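Local coordinates for glycoside hydrolase family 16 protein (Akkermansia muciniphila, PDB 6T2N) that probably acts as an endo-beta-galactosidase of glycoside hydrolase family 16, cutting within the O-glycan chains of mucin to start their breakdown in the gut, at residues T47-V53 against Y302-H307; G168-W172 against D315-G319; S247-N251 against P262-P266. All coordinates share one frame; numbering follows the deposited sequence.

Contact 3 (247-251 with 262-266) is buried, whereas contacts 1 and 2 lie at the surface and fasten parts of the chain's two ends to the family 16 beta-sandwich. Contact 1 seats the N-terminal loop on the end of strand 292-302 and the start of helix 305-311; contact 2 ties the tail after that helix to the loop following strand 160-168. Each of these surface contacts has one clear backbone hydrogen bond across it, with aromatic rings beside the bond in contact 1 and long charged chains in contact 2. Contact 3 rests instead on apolar side chains. It touches contact 2 through probable hydrogen bonds between Asn170 ND2 and Thr265 OG1 and between Lys169 N and Pro266 O.

Contact 1: T47-V53 against Y302-H307; sequences TLPGGWV and YQTKEH
The backbones of Val53 and Gln303 are joined by one bond, Gln303 N to Val53 O at 3.1 Å and nearly straight (163°). Next to it, Tyr302 CA adds a CA-H...O contact to the same oxygen. Trp52 carries much of the side-chain contact: with its CG placed beside the backbone N (chi1 -67°), the indole reaches over the turn that leads into helix 305-311. Thr304 CG2 sits over one face of the six-membered ring of Trp52, 4.0 Å from its centroid, a CH-pi contact, while Gln303 N lies at the ring edge. The imidazole of His307 is nearly parallel to this ring, with planes at 25°, but slid along so that the two barely overlap; the model sets them too close in places, and the fine detail of the pair is doubtful. Thr304 OG1, at the N-cap residue, is hydrogen-bonded to His307 ND1 at 2.7 Å, which probably helps fix the rotation of the imidazole. On the other flank, Leu48 CG lies over one face of the Tyr302 ring, 4.1 Å from its centroid, a CH-pi contact, and the phenol OH is bonded to Pro45 O. Leu48 and Trp52 also pack on Arg147 of strand 146-153. Aliphatic carbons over ring faces do much of the side-chain work, and the N-terminal loop is held by apolar and aromatic contact around a backbone bond, with no salt bridge between the segments.

Contact 2: G168-W172 against D315-G319; sequences GKNKW and DPETG
The indole of Trp172 brings its CH2 corner to the Thr318 carbonyl, 3.4 Å from Thr318 O and oblique to the ring plane, while Lys171 CG from its own segment lies over one face, displaced toward the rim. Tyr255 meets the same indole edge-to-face. The amide of Asn170 bends forward over its own chain: OD1 accepts from Trp172 N at 3.0 Å, closing an Asx turn, and ND2 bonds Thr265 OG1 and Asn177 O, so both ends of this flat group are engaged. The carboxylate of Asp315 makes a second Asx turn in the facing segment, Glu317 N meeting OD1 from above the carboxylate plane, 52° out of it. Between the two turns runs the direct link, Lys171 N to Glu317 O at 3.1 Å, almost straight (170°). Asn170 CB also approaches Glu317 O, at 3.4 Å. Lys171 has its CG between the backbone N and the carbonyl carbon (chi1 65°), a placement that sets Lys171 CG 3.4 Å from Glu317 O. The two side chains cross at about a right angle, with Lys171 CB 3.7 Å from Glu317 OE1. Their charged ends do not meet: Lys171 NZ and Glu317 OE1 stand 5.5 Å apart, so any attraction is probably weak. In the facing segment, Asp315 O accepts from both Thr318 N and Gly319 N. The contact joins two loops at the surface. Segment 168-172 leads from strand 160-168 toward strand 179-181. Its partner, 315-319, belongs to the tail beyond helix 305-311, with Pro316 packing on Pro266 just before strand 267-275.

Contact 3: S247-N251 against P262-P266; sequences SIDLN and PFRTP
Phe263, with Pro262 CG before it over one ring face toward the rim, meets Leu250 and Ile248 in turn, Phe263 CB lying 3.8 Å from Leu250 CG and the ring carbon CE2 3.8 Å from Ile248 CD1. Its CG stands beside the backbone N (chi1 -70°), which directs the ring toward strand 243-249. Both aliphatic chains cross the phenylalanine at about a right angle: the Leu250 branch meets the base of the side chain, whereas Ile248, extended to its tip (chi2 -177°), reaches the outer ring by a methyl. Ile236 of strand 235-240 packs on all three apolar side chains, Ile248, Leu250 and Phe263. They lie at the end of the beta-sandwich, where the outer hairpin of strands 235-240 and 243-249 gives way to the long connection to strand 267-275, in the other sheet. An Asx turn marks this exit, Asp249 OD1 taking Asn251 N at 2.9 Å from above the carboxylate plane. Arg264 follows, its chain extended from CG to NE so that the guanidinium passes beyond Leu250; Leu250 O lies over one face, 4.0 Å from Arg264 NH2. The same nitrogen bonds Lys233 O, while Asp249 OD1 stays 6.2 Å from Arg264 NH2, too far for a salt bridge. Thr265 OG1 donates back to Pro262 O at 2.9 Å, from above the carbonyl plane, and Pro266 leads into strand 267-275.

Contact 1: T47-V53 against Y302-H307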
loop_
_atom_site.group_PDB
_atom_site.type_symbol
_atom_site.label_atom_id
_atom_site.label_comp_id
_atom_site.label_asym_id
_atom_site.label_seq_id
_atom_site.Cartn_x
_atom_site.Cartn_y
_atom_site.Cartn_z
ATOM N N THR A 47 0.589 16.222 17.723
ATOM C CA THR A 47 -0.387 17.345 17.580
ATOM C C THR A 47 -0.718 17.695 16.120
ATOM O O THR A 47 -1.889 17.399 15.695
ATOM C CB THR A 47 0.068 18.541 18.418
ATOM O OG1 THR A 47 -0.357 18.081 19.692
ATOM C CG2 THR A 47 -0.577 19.877 18.130
ATOM N N LEU A 48 0.196 18.365 15.403
ATOM C CA LEU A 48 -0.083 19.044 14.092
ATOM C C LEU A 48 -1.142 20.141 14.273
ATOM O O LEU A 48 -2.178 19.950 14.920
ATOM C CB LEU A 48 -0.526 18.047 13.005
ATOM C CG LEU A 48 0.419 16.878 12.680
ATOM C CD1 LEU A 48 0.191 16.408 11.249
ATOM C CD2 LEU A 48 1.907 17.197 12.904
ATOM N N PRO A 49 -0.925 21.348 13.701
ATOM C CA PRO A 49 -1.981 22.354 13.661
ATOM C C PRO A 49 -3.174 21.811 12.853
ATOM O O PRO A 49 -2.957 21.055 11.902
ATOM C CB PRO A 49 -1.298 23.590 13.043
ATOM C CG PRO A 49 -0.078 23.060 12.314
ATOM C CD PRO A 49 0.321 21.805 13.058
ATOM N N GLY A 50 -4.388 22.198 13.265
ATOM C CA GLY A 50 -5.658 21.606 12.820
ATOM C C GLY A 50 -6.292 20.769 13.921
ATOM O O GLY A 50 -7.304 20.113 13.630
ATOM N N GLY A 51 -5.726 20.761 15.139
ATOM C CA GLY A 51 -6.163 19.873 16.241
ATOM C C GLY A 51 -6.217 18.405 15.817
ATOM O O GLY A 51 -7.126 17.677 16.279
ATOM N N TRP A 52 -5.303 17.980 14.934
ATOM C CA TRP A 52 -4.932 16.561 14.715
ATOM C C TRP A 52 -4.372 16.000 16.018
ATOM O O TRP A 52 -3.965 16.799 16.870
ATOM C CB TRP A 52 -3.865 16.467 13.632
ATOM C CG TRP A 52 -4.365 16.857 12.282
ATOM C CD1 TRP A 52 -4.096 18.002 11.591
ATOM C CD2 TRP A 52 -5.224 16.076 11.445
ATOM N NE1 TRP A 52 -4.716 17.975 10.371
ATOM C CE2 TRP A 52 -5.412 16.807 10.253
ATOM C CE3 TRP A 52 -5.828 14.828 11.591
ATOM C CZ2 TRP A 52 -6.214 16.352 9.216
ATOM C CZ3 TRP A 52 -6.606 14.365 10.555
ATOM C CH2 TRP A 52 -6.815 15.130 9.398
ATOM N N VAL A 53 -4.314 14.680 16.168
ATOM C CA VAL A 53 -3.599 14.056 17.317
ATOM C C VAL A 53 -3.228 12.629 16.914
ATOM O O VAL A 53 -4.138 11.945 16.348
ATOM C CB VAL A 53 -4.360 14.145 18.664
ATOM C CG1 VAL A 53 -5.858 13.944 18.573
ATOM C CG2 VAL A 53 -3.787 13.188 19.697
ATOM N N TYR A 302 -2.978 10.129 12.196
ATOM C CA TYR A 302 -3.621 11.164 13.071
ATOM C C TYR A 302 -5.135 11.329 12.797
ATOM O O TYR A 302 -5.595 11.074 11.660
ATOM C CB TYR A 302 -2.985 12.543 12.882
ATOM C CG TYR A 302 -1.505 12.676 13.147
ATOM C CD1 TYR A 302 -0.571 12.299 12.194
ATOM C CD2 TYR A 302 -1.036 13.258 14.311
ATOM C CE1 TYR A 302 0.790 12.467 12.398
ATOM C CE2 TYR A 302 0.319 13.435 14.531
ATOM C CZ TYR A 302 1.237 13.047 13.571
ATOM O OH TYR A 302 2.583 13.203 13.766
ATOM N N GLN A 303 -5.887 11.794 13.805
ATOM C CA GLN A 303 -7.373 12.003 13.760
ATOM C C GLN A 303 -7.798 13.254 14.553
ATOM O O GLN A 303 -7.426 13.392 15.726
ATOM C CB GLN A 303 -8.123 10.796 14.354
ATOM C CG GLN A 303 -8.135 9.552 13.438
ATOM C CD GLN A 303 -9.069 8.392 13.969
ATOM O OE1 GLN A 303 -9.008 8.247 15.255
ATOM N NE2 GLN A 303 -9.745 7.550 13.048
ATOM N N THR A 304 -8.618 14.121 13.962
ATOM C CA THR A 304 -9.330 15.180 14.732
ATOM C C THR A 304 -10.481 14.502 15.479
ATOM O O THR A 304 -10.837 13.351 15.094
ATOM C CB THR A 304 -9.790 16.363 13.862
ATOM O OG1 THR A 304 -10.810 15.990 12.930
ATOM C CG2 THR A 304 -8.638 17.002 13.115
ATOM N N LYS A 305 -11.000 15.165 16.520
ATOM C CA LYS A 305 -12.259 14.782 17.207
ATOM C C LYS A 305 -13.258 14.387 16.118
ATOM O O LYS A 305 -13.934 13.336 16.242
ATOM C CB LYS A 305 -12.788 15.971 18.013
ATOM C CG LYS A 305 -14.078 15.720 18.790
ATOM C CD LYS A 305 -13.889 15.560 20.299
ATOM C CE LYS A 305 -13.804 16.880 21.043
ATOM N NZ LYS A 305 -13.312 16.715 22.430
ATOM N N GLU A 306 -13.286 15.224 15.075
ATOM C CA GLU A 306 -14.163 15.132 13.886
ATOM C C GLU A 306 -14.009 13.753 13.204
ATOM O O GLU A 306 -15.042 13.094 12.940
ATOM C CB GLU A 306 -13.800 16.324 12.993
ATOM C CG GLU A 306 -14.711 16.511 11.787
ATOM C CD GLU A 306 -16.088 17.072 12.101
ATOM O OE1 GLU A 306 -16.414 17.212 13.311
ATOM O OE2 GLU A 306 -16.831 17.365 11.132
ATOM N N HIS A 307 -12.773 13.316 12.910
ATOM C CA HIS A 307 -12.465 12.070 12.101
ATOM C C HIS A 307 -12.840 10.771 12.866
ATOM O O HIS A 307 -13.468 9.816 12.187
ATOM C CB HIS A 307 -10.987 11.888 11.721
ATOM C CG HIS A 307 -10.583 12.976 10.618
ATOM N ND1 HIS A 307 -10.094 14.249 10.933
ATOM C CD2 HIS A 307 -10.570 13.008 9.167
ATOM C CE1 HIS A 307 -9.771 14.982 9.778
ATOM N NE2 HIS A 307 -10.100 14.275 8.637
#

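Contact 2: G168-W172 against D315-G319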
loop_
_atom_site.group_PDB
_atom_site.type_symbol
_atom_site.label_atom_id
_atom_site.label_comp_id
_atom_site.label_asym_id
_atom_site.label_seq_id
_atom_site.Cartn_x
_atom_site.Cartn_y
_atom_site.Cartn_z
ATOM N N GLY A 168 -9.758 -2.022 1.484
ATOM C CA GLY A 168 -10.957 -1.851 2.355
ATOM C C GLY A 168 -11.493 -3.258 2.787
ATOM O O GLY A 168 -11.532 -4.254 1.978
ATOM N N LYS A 169 -11.730 -3.366 4.113
ATOM C CA LYS A 169 -12.221 -4.640 4.713
ATOM C C LYS A 169 -13.686 -4.364 4.991
ATOM O O LYS A 169 -13.970 -3.422 5.738
ATOM C CB LYS A 169 -11.433 -5.121 5.945
ATOM C CG LYS A 169 -11.806 -6.530 6.434
ATOM C CD LYS A 169 -11.329 -6.850 7.840
ATOM C CE LYS A 169 -9.826 -6.673 7.957
ATOM N NZ LYS A 169 -9.443 -5.896 9.157
ATOM N N ASN A 170 -14.544 -5.150 4.345
ATOM C CA ASN A 170 -16.012 -4.954 4.221
ATOM C C ASN A 170 -16.568 -6.174 3.475
ATOM O O ASN A 170 -15.816 -7.056 3.124
ATOM C CB ASN A 170 -16.401 -3.562 3.631
ATOM C CG ASN A 170 -15.735 -3.357 2.159
ATOM O OD1 ASN A 170 -15.736 -4.290 1.332
ATOM N ND2 ASN A 170 -15.160 -2.209 1.874
ATOM N N LYS A 171 -17.866 -6.254 3.250
ATOM C CA LYS A 171 -18.494 -7.477 2.680
ATOM C C LYS A 171 -18.127 -7.687 1.205
ATOM O O LYS A 171 -18.651 -8.675 0.610
ATOM C CB LYS A 171 -20.009 -7.367 2.775
ATOM C CG LYS A 171 -20.640 -6.259 1.948
ATOM C CD LYS A 171 -22.125 -6.460 1.877
ATOM C CE LYS A 171 -22.756 -5.580 0.835
ATOM N NZ LYS A 171 -24.182 -5.328 1.153
ATOM N N TRP A 172 -17.297 -6.806 0.623
ATOM C CA TRP A 172 -16.963 -6.853 -0.825
ATOM C C TRP A 172 -15.600 -7.489 -0.997
ATOM O O TRP A 172 -14.823 -7.365 -0.059
ATOM C CB TRP A 172 -17.006 -5.463 -1.471
ATOM C CG TRP A 172 -18.411 -4.981 -1.533
ATOM C CD1 TRP A 172 -19.469 -5.654 -2.061
ATOM C CD2 TRP A 172 -18.925 -3.777 -0.949
ATOM N NE1 TRP A 172 -20.612 -4.945 -1.838
ATOM C CE2 TRP A 172 -20.310 -3.781 -1.178
ATOM C CE3 TRP A 172 -18.346 -2.695 -0.278
ATOM C CZ2 TRP A 172 -21.123 -2.723 -0.787
ATOM C CZ3 TRP A 172 -19.140 -1.664 0.140
ATOM C CH2 TRP A 172 -20.517 -1.690 -0.109
ATOM N N ASP A 315 -21.976 1.916 9.190
ATOM C CA ASP A 315 -21.893 0.434 9.257
ATOM C C ASP A 315 -20.564 0.071 8.592
ATOM O O ASP A 315 -20.408 0.231 7.384
ATOM C CB ASP A 315 -23.142 -0.225 8.645
ATOM C CG ASP A 315 -23.063 -1.738 8.440
ATOM O OD1 ASP A 315 -22.038 -2.380 8.898
ATOM O OD2 ASP A 315 -24.011 -2.280 7.798
ATOM N N PRO A 316 -19.513 -0.349 9.327
ATOM C CA PRO A 316 -18.235 -0.567 8.670
ATOM C C PRO A 316 -18.365 -1.663 7.596
ATOM O O PRO A 316 -17.602 -1.616 6.672
ATOM C CB PRO A 316 -17.258 -0.874 9.824
ATOM C CG PRO A 316 -18.145 -1.323 10.973
ATOM C CD PRO A 316 -19.461 -0.598 10.777
ATOM N N GLU A 317 -19.334 -2.584 7.674
ATOM C CA GLU A 317 -19.400 -3.722 6.704
ATOM C C GLU A 317 -19.873 -3.193 5.317
ATOM O O GLU A 317 -19.675 -3.933 4.293
ATOM C CB GLU A 317 -20.199 -4.866 7.355
ATOM C CG GLU A 317 -19.993 -6.280 6.785
ATOM C CD GLU A 317 -21.275 -7.137 6.856
ATOM O OE1 GLU A 317 -22.053 -7.185 5.831
ATOM O OE2 GLU A 317 -21.557 -7.727 7.956
ATOM N N THR A 318 -20.397 -1.948 5.228
ATOM C CA THR A 318 -21.137 -1.422 4.030
ATOM C C THR A 318 -20.881 0.064 3.715
ATOM O O THR A 318 -21.081 0.423 2.554
ATOM C CB THR A 318 -22.666 -1.530 4.144
ATOM O OG1 THR A 318 -23.107 -0.553 5.093
ATOM C CG2 THR A 318 -23.165 -2.903 4.540
ATOM N N GLY A 319 -20.558 0.922 4.684
ATOM C CA GLY A 319 -20.337 2.358 4.430
ATOM C C GLY A 319 -21.611 3.186 4.443
ATOM O O GLY A 319 -21.479 4.407 4.303
#

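Contact 3: S247-N251 against P262-P266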
loop_
_atom_site.group_PDB
_atom_site.type_symbol
_atom_site.label_atom_id
_atom_site.label_comp_id
_atom_site.label_asym_id
_atom_site.label_seq_id
_atom_site.Cartn_x
_atom_site.Cartn_y
_atom_site.Cartn_z
ATOM N N SER A 247 -7.403 13.696 -5.711
ATOM C CA SER A 247 -8.558 13.828 -4.794
ATOM C C SER A 247 -9.678 12.976 -5.381
ATOM O O SER A 247 -9.726 12.868 -6.604
ATOM C CB SER A 247 -9.003 15.262 -4.689
ATOM O OG SER A 247 -10.138 15.493 -5.539
ATOM N N ILE A 248 -10.553 12.463 -4.530
ATOM C CA ILE A 248 -11.847 11.846 -4.900
ATOM C C ILE A 248 -12.943 12.485 -4.031
ATOM O O ILE A 248 -12.646 12.742 -2.867
ATOM C CB ILE A 248 -11.672 10.338 -4.709
ATOM C CG1 ILE A 248 -12.843 9.587 -5.332
ATOM C CG2 ILE A 248 -11.484 9.962 -3.251
ATOM C CD1 ILE A 248 -12.749 8.096 -5.111
ATOM N N ASP A 249 -14.119 12.861 -4.577
ATOM C CA ASP A 249 -15.283 13.290 -3.746
ATOM C C ASP A 249 -16.067 12.003 -3.445
ATOM O O ASP A 249 -16.441 11.300 -4.405
ATOM C CB ASP A 249 -16.037 14.458 -4.397
ATOM C CG ASP A 249 -17.411 14.792 -3.817
ATOM O OD1 ASP A 249 -17.809 14.111 -2.801
ATOM O OD2 ASP A 249 -18.106 15.717 -4.406
ATOM N N LEU A 250 -16.231 11.636 -2.168
ATOM C CA LEU A 250 -16.902 10.346 -1.781
ATOM C C LEU A 250 -18.446 10.399 -2.053
ATOM O O LEU A 250 -19.117 9.315 -2.060
ATOM C CB LEU A 250 -16.573 10.048 -0.309
ATOM C CG LEU A 250 -15.359 9.158 -0.036
ATOM C CD1 LEU A 250 -14.320 9.255 -1.138
ATOM C CD2 LEU A 250 -14.738 9.512 1.309
ATOM N N ASN A 251 -19.029 11.582 -2.302
ATOM C CA ASN A 251 -20.484 11.717 -2.696
ATOM C C ASN A 251 -20.772 11.196 -4.153
ATOM O O ASN A 251 -21.803 10.793 -4.486
ATOM C CB ASN A 251 -21.149 13.153 -2.527
ATOM C CG ASN A 251 -21.016 13.463 -0.884
ATOM O OD1 ASN A 251 -20.209 14.252 -0.387
ATOM N ND2 ASN A 251 -21.769 12.901 -0.039
ATOM N N PRO A 262 -17.663 2.039 -0.645
ATOM C CA PRO A 262 -16.559 1.281 -0.087
ATOM C C PRO A 262 -15.530 2.133 0.679
ATOM O O PRO A 262 -14.714 1.544 1.428
ATOM C CB PRO A 262 -15.965 0.704 -1.368
ATOM C CG PRO A 262 -16.110 1.796 -2.355
ATOM C CD PRO A 262 -17.528 2.210 -2.099
ATOM N N PHE A 263 -15.550 3.455 0.503
ATOM C CA PHE A 263 -14.543 4.376 1.095
ATOM C C PHE A 263 -14.977 4.919 2.463
ATOM O O PHE A 263 -14.278 5.791 3.013
ATOM C CB PHE A 263 -14.225 5.484 0.092
ATOM C CG PHE A 263 -13.446 4.961 -1.085
ATOM C CD1 PHE A 263 -12.263 4.247 -0.870
ATOM C CD2 PHE A 263 -13.868 5.190 -2.384
ATOM C CE1 PHE A 263 -11.524 3.764 -1.923
ATOM C CE2 PHE A 263 -13.132 4.694 -3.443
ATOM C CZ PHE A 263 -11.965 3.978 -3.202
ATOM N N ARG A 264 -16.095 4.432 3.008
ATOM C CA ARG A 264 -16.521 4.745 4.405
ATOM C C ARG A 264 -16.514 3.424 5.187
ATOM O O ARG A 264 -17.370 3.197 6.022
ATOM C CB ARG A 264 -17.894 5.441 4.429
ATOM C CG ARG A 264 -18.032 6.647 3.497
ATOM C CD ARG A 264 -19.400 7.357 3.580
ATOM N NE ARG A 264 -19.420 8.733 3.018
ATOM C CZ ARG A 264 -20.320 9.220 2.144
ATOM N NH1 ARG A 264 -21.333 8.465 1.732
ATOM N NH2 ARG A 264 -20.184 10.461 1.657
ATOM N N THR A 265 -15.584 2.549 4.874
ATOM C CA THR A 265 -15.327 1.325 5.655
ATOM C C THR A 265 -13.871 1.415 6.048
ATOM O O THR A 265 -13.156 2.258 5.509
ATOM C CB THR A 265 -15.728 0.071 4.865
ATOM O OG1 THR A 265 -14.912 -0.170 3.708
ATOM C CG2 THR A 265 -17.177 0.193 4.446
ATOM N N PRO A 266 -13.412 0.601 7.023
ATOM C CA PRO A 266 -11.991 0.580 7.375
ATOM C C PRO A 266 -11.128 -0.079 6.288
ATOM O O PRO A 266 -11.558 -0.995 5.527
ATOM C CB PRO A 266 -11.976 -0.170 8.705
ATOM C CG PRO A 266 -13.184 -1.065 8.642
ATOM C CD PRO A 266 -14.225 -0.295 7.861
#